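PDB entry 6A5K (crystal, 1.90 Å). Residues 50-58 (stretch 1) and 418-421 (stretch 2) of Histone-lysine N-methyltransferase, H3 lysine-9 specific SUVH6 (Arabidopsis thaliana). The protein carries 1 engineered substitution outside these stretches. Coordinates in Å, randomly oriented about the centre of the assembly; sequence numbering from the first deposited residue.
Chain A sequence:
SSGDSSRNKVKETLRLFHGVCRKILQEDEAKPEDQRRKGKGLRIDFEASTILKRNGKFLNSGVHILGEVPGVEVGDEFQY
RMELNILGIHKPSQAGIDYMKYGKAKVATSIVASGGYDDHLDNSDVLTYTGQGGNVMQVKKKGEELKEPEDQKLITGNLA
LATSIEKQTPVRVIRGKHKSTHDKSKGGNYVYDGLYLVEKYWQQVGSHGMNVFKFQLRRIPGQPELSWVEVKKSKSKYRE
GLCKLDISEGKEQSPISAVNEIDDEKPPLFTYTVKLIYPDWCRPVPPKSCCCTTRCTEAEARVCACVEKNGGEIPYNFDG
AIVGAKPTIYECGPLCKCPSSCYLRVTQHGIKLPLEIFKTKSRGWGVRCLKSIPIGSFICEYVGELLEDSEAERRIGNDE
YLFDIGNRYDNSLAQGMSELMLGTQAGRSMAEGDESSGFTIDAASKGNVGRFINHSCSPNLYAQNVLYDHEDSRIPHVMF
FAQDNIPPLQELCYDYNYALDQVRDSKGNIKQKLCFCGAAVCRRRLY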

# COMPACT_ATOMS: atom_id res chain seq x y z
N THR A 50 -12.62 17.38 -3.39
CA THR A 50 -13.62 18.14 -4.13
C THR A 50 -13.93 17.48 -5.46
O THR A 50 -15.10 17.35 -5.85
N ILE A 51 -12.88 17.03 -6.16
CA ILE A 51 -13.06 16.38 -7.45
C ILE A 51 -13.87 15.09 -7.33
O ILE A 51 -14.81 14.86 -8.11
N LEU A 52 -13.55 14.26 -6.35
CA LEU A 52 -14.29 13.03 -6.14
C LEU A 52 -15.75 13.30 -5.73
O LEU A 52 -16.66 12.59 -6.15
N LYS A 53 -15.95 14.33 -4.92
CA LYS A 53 -17.29 14.71 -4.49
C LYS A 53 -18.16 15.12 -5.68
O LYS A 53 -19.29 14.64 -5.83
N ARG A 54 -17.64 16.00 -6.53
CA ARG A 54 -18.43 16.52 -7.65
C ARG A 54 -18.78 15.41 -8.66
O ARG A 54 -19.80 15.49 -9.34
N ASN A 55 -17.93 14.39 -8.73
CA ASN A 55 -18.12 13.28 -9.66
C ASN A 55 -18.85 12.08 -9.05
O ASN A 55 -18.88 11.00 -9.64
N GLY A 56 -19.42 12.27 -7.86
CA GLY A 56 -20.25 11.26 -7.24
C GLY A 56 -19.51 10.04 -6.70
O GLY A 56 -20.07 8.95 -6.65
N LYS A 57 -18.26 10.23 -6.27
CA LYS A 57 -17.43 9.09 -5.87
C LYS A 57 -17.41 8.81 -4.37
O LYS A 57 -16.81 7.83 -3.94
N PHE A 58 -18.03 9.67 -3.57
CA PHE A 58 -18.08 9.43 -2.12
C PHE A 58 -18.96 8.22 -1.82
O PHE A 58 -19.97 8.00 -2.49
N SER A 418 -8.90 10.05 -15.94
CA SER A 418 -9.15 10.92 -17.09
C SER A 418 -10.59 11.39 -17.05
O SER A 418 -10.90 12.52 -17.45
N GLU A 419 -11.48 10.52 -16.58
CA GLU A 419 -12.88 10.90 -16.41
C GLU A 419 -13.08 11.93 -15.31
O GLU A 419 -13.95 12.78 -15.41
N LEU A 420 -12.27 11.85 -14.25
CA LEU A 420 -12.41 12.81 -13.15
C LEU A 420 -12.03 14.25 -13.53
O LEU A 420 -12.70 15.20 -13.12
N MSE A 421 -10.95 14.41 -14.29
CA MSE A 421 -10.54 15.75 -14.70
C MSE A 421 -10.24 15.81 -16.20
O MSE A 421 -11.06 16.28 -16.98

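This is a small, mainly apolar contact in which one leucine, Leu420, is received by the last turn of a helix and the loop that follows it, with a single water bridging two charged side chains at the margin. The residues that touch are at least 363 positions apart in sequence, and the two stretches together bury 274 Å² of surface, of which Leu420 alone contributes 110 Å². No direct hydrogen bond joins them, so shape and hydrophobic burial carry most of the contact.

Leu420 leaves its backbone sideways, but its chi1 m, chi2 t rotamer brings the end of the side chain nearer to the first stretch, where four residues meet it. Ile51 points toward the second stretch and lays CG2 3.9 Å from Leu420 CB. Leu52 begins by pointing away, yet its end comes nearer, and its CD1 lies 3.8 Å from Leu420 CD1; its chi1 of -95° falls between the standard wells. The other methyl of Leu420, CD2, is 3.6 Å from Asn55 CB and 3.9 Å from Lys57 CE. Leucine suits this central place because its forked end offers two methyl groups to different neighbours: one reaches Leu52, while the other meets the aliphatic parts of two polar residues.

Ile51 also serves a second partner. With chi1 m and chi2 t, its longer branch extends so that Ile51 CD1 lies 4.2 Å from SE of Met421, a selenomethionine. A beta-branched residue fits well here, since CG2 and CD1 diverge from one side chain and can touch successive residues of the other stretch. With chi1 p and chi2 at -144°, between the standard wells, the long, unbranched Met421 side chain carries its large, polarizable selenium to the isoleucine methyl.

Asn55 combines two roles. It is the first residue after the helix to leave helical phi/psi, and its CB points toward the second stretch. In its m rotamer (chi1 -75°), the amide turns back along its own helix, and Asn55 ND2 donates a nearly straight hydrogen bond of 2.7 Å to Ile51 O. Ile51 O also accepts a backbone hydrogen bond from Asn55 N at 3.2 Å. The short asparagine side chain can thus serve the helix end with its amide while its CB packs on leucine. Gly56 follows with a positive phi of 72°, a conformation that favours glycine, and the chain then turns to bring in Lys57, where Lys57 N bonds to Leu52 O at 2.9 Å.

Lys57 points toward the second stretch, with chi1 and chi2 both m and the outer torsions t. Its long chain allows CE to rest against leucine while the ammonium group stays with polar company: Lys57 NZ donates to water 1 at 2.6 Å, and the same water donates to Glu419 OE2 at 3.0 Å. Glu419, sideways and extended beyond chi1 m, is therefore linked to the lysine through water. Such a bridge lets opposite charges cooperate without direct contact.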

# COMPACT_ATOMS: atom_id res chain seq x y z
CB THR A 50 -13.16 19.59 -4.37
OG1 THR A 50 -13.09 20.28 -3.12
CG2 THR A 50 -14.13 20.32 -5.28
CB ILE A 51 -11.69 16.09 -8.12
CG1 ILE A 51 -11.03 17.42 -8.53
CG2 ILE A 51 -11.86 15.20 -9.34
CD1 ILE A 51 -9.57 17.29 -8.89
CB LEU A 52 -13.60 12.15 -5.08
CG LEU A 52 -12.64 11.08 -5.60
CD1 LEU A 52 -11.35 11.66 -6.17
CD2 LEU A 52 -12.34 10.07 -4.51
CB LYS A 53 -17.21 15.86 -3.48
CG LYS A 53 -18.55 16.49 -3.14
CD LYS A 53 -19.46 15.50 -2.43
CE LYS A 53 -19.59 15.85 -0.96
NZ LYS A 53 -20.47 14.89 -0.24
CB ARG A 54 -17.68 17.65 -8.36
CG ARG A 54 -17.36 18.85 -7.46
CD ARG A 54 -18.47 19.92 -7.48
NE ARG A 54 -19.77 19.44 -7.01
CZ ARG A 54 -20.19 19.53 -5.75
NH1 ARG A 54 -19.41 20.07 -4.82
NH2 ARG A 54 -21.39 19.07 -5.43
CB ASN A 55 -16.77 12.83 -10.20
CG ASN A 55 -16.20 13.79 -11.23
OD1 ASN A 55 -16.44 13.64 -12.43
ND2 ASN A 55 -15.46 14.79 -10.77
CB LYS A 57 -15.98 9.29 -6.35
CG LYS A 57 -15.85 9.50 -7.85
CD LYS A 57 -16.33 8.30 -8.64
CE LYS A 57 -16.12 8.52 -10.13
NZ LYS A 57 -16.77 7.47 -10.97
CB PHE A 58 -18.62 10.65 -1.37
CG PHE A 58 -17.58 11.69 -1.05
CD1 PHE A 58 -16.58 12.01 -1.96
CD2 PHE A 58 -17.63 12.39 0.15
CE1 PHE A 58 -15.64 12.98 -1.67
CE2 PHE A 58 -16.69 13.36 0.44
CZ PHE A 58 -15.69 13.65 -0.47
CB SER A 418 -8.86 10.21 -18.41
OG SER A 418 -9.89 9.29 -18.71
CB GLU A 419 -13.74 9.67 -16.12
CG GLU A 419 -13.62 8.57 -17.16
CD GLU A 419 -14.63 7.46 -16.93
OE1 GLU A 419 -14.68 6.53 -17.76
OE2 GLU A 419 -15.37 7.53 -15.92
CB LEU A 420 -11.59 12.37 -11.95
CG LEU A 420 -12.14 11.15 -11.21
CD1 LEU A 420 -11.36 10.94 -9.94
CD2 LEU A 420 -13.61 11.34 -10.91
CB MSE A 421 -9.34 16.23 -13.89
CG MSE A 421 -8.28 15.17 -13.68
SE MSE A 421 -7.44 15.33 -11.91
CE MSE A 421 -6.20 13.89 -12.09
O HOH W 1 -16.34 8.55 -13.31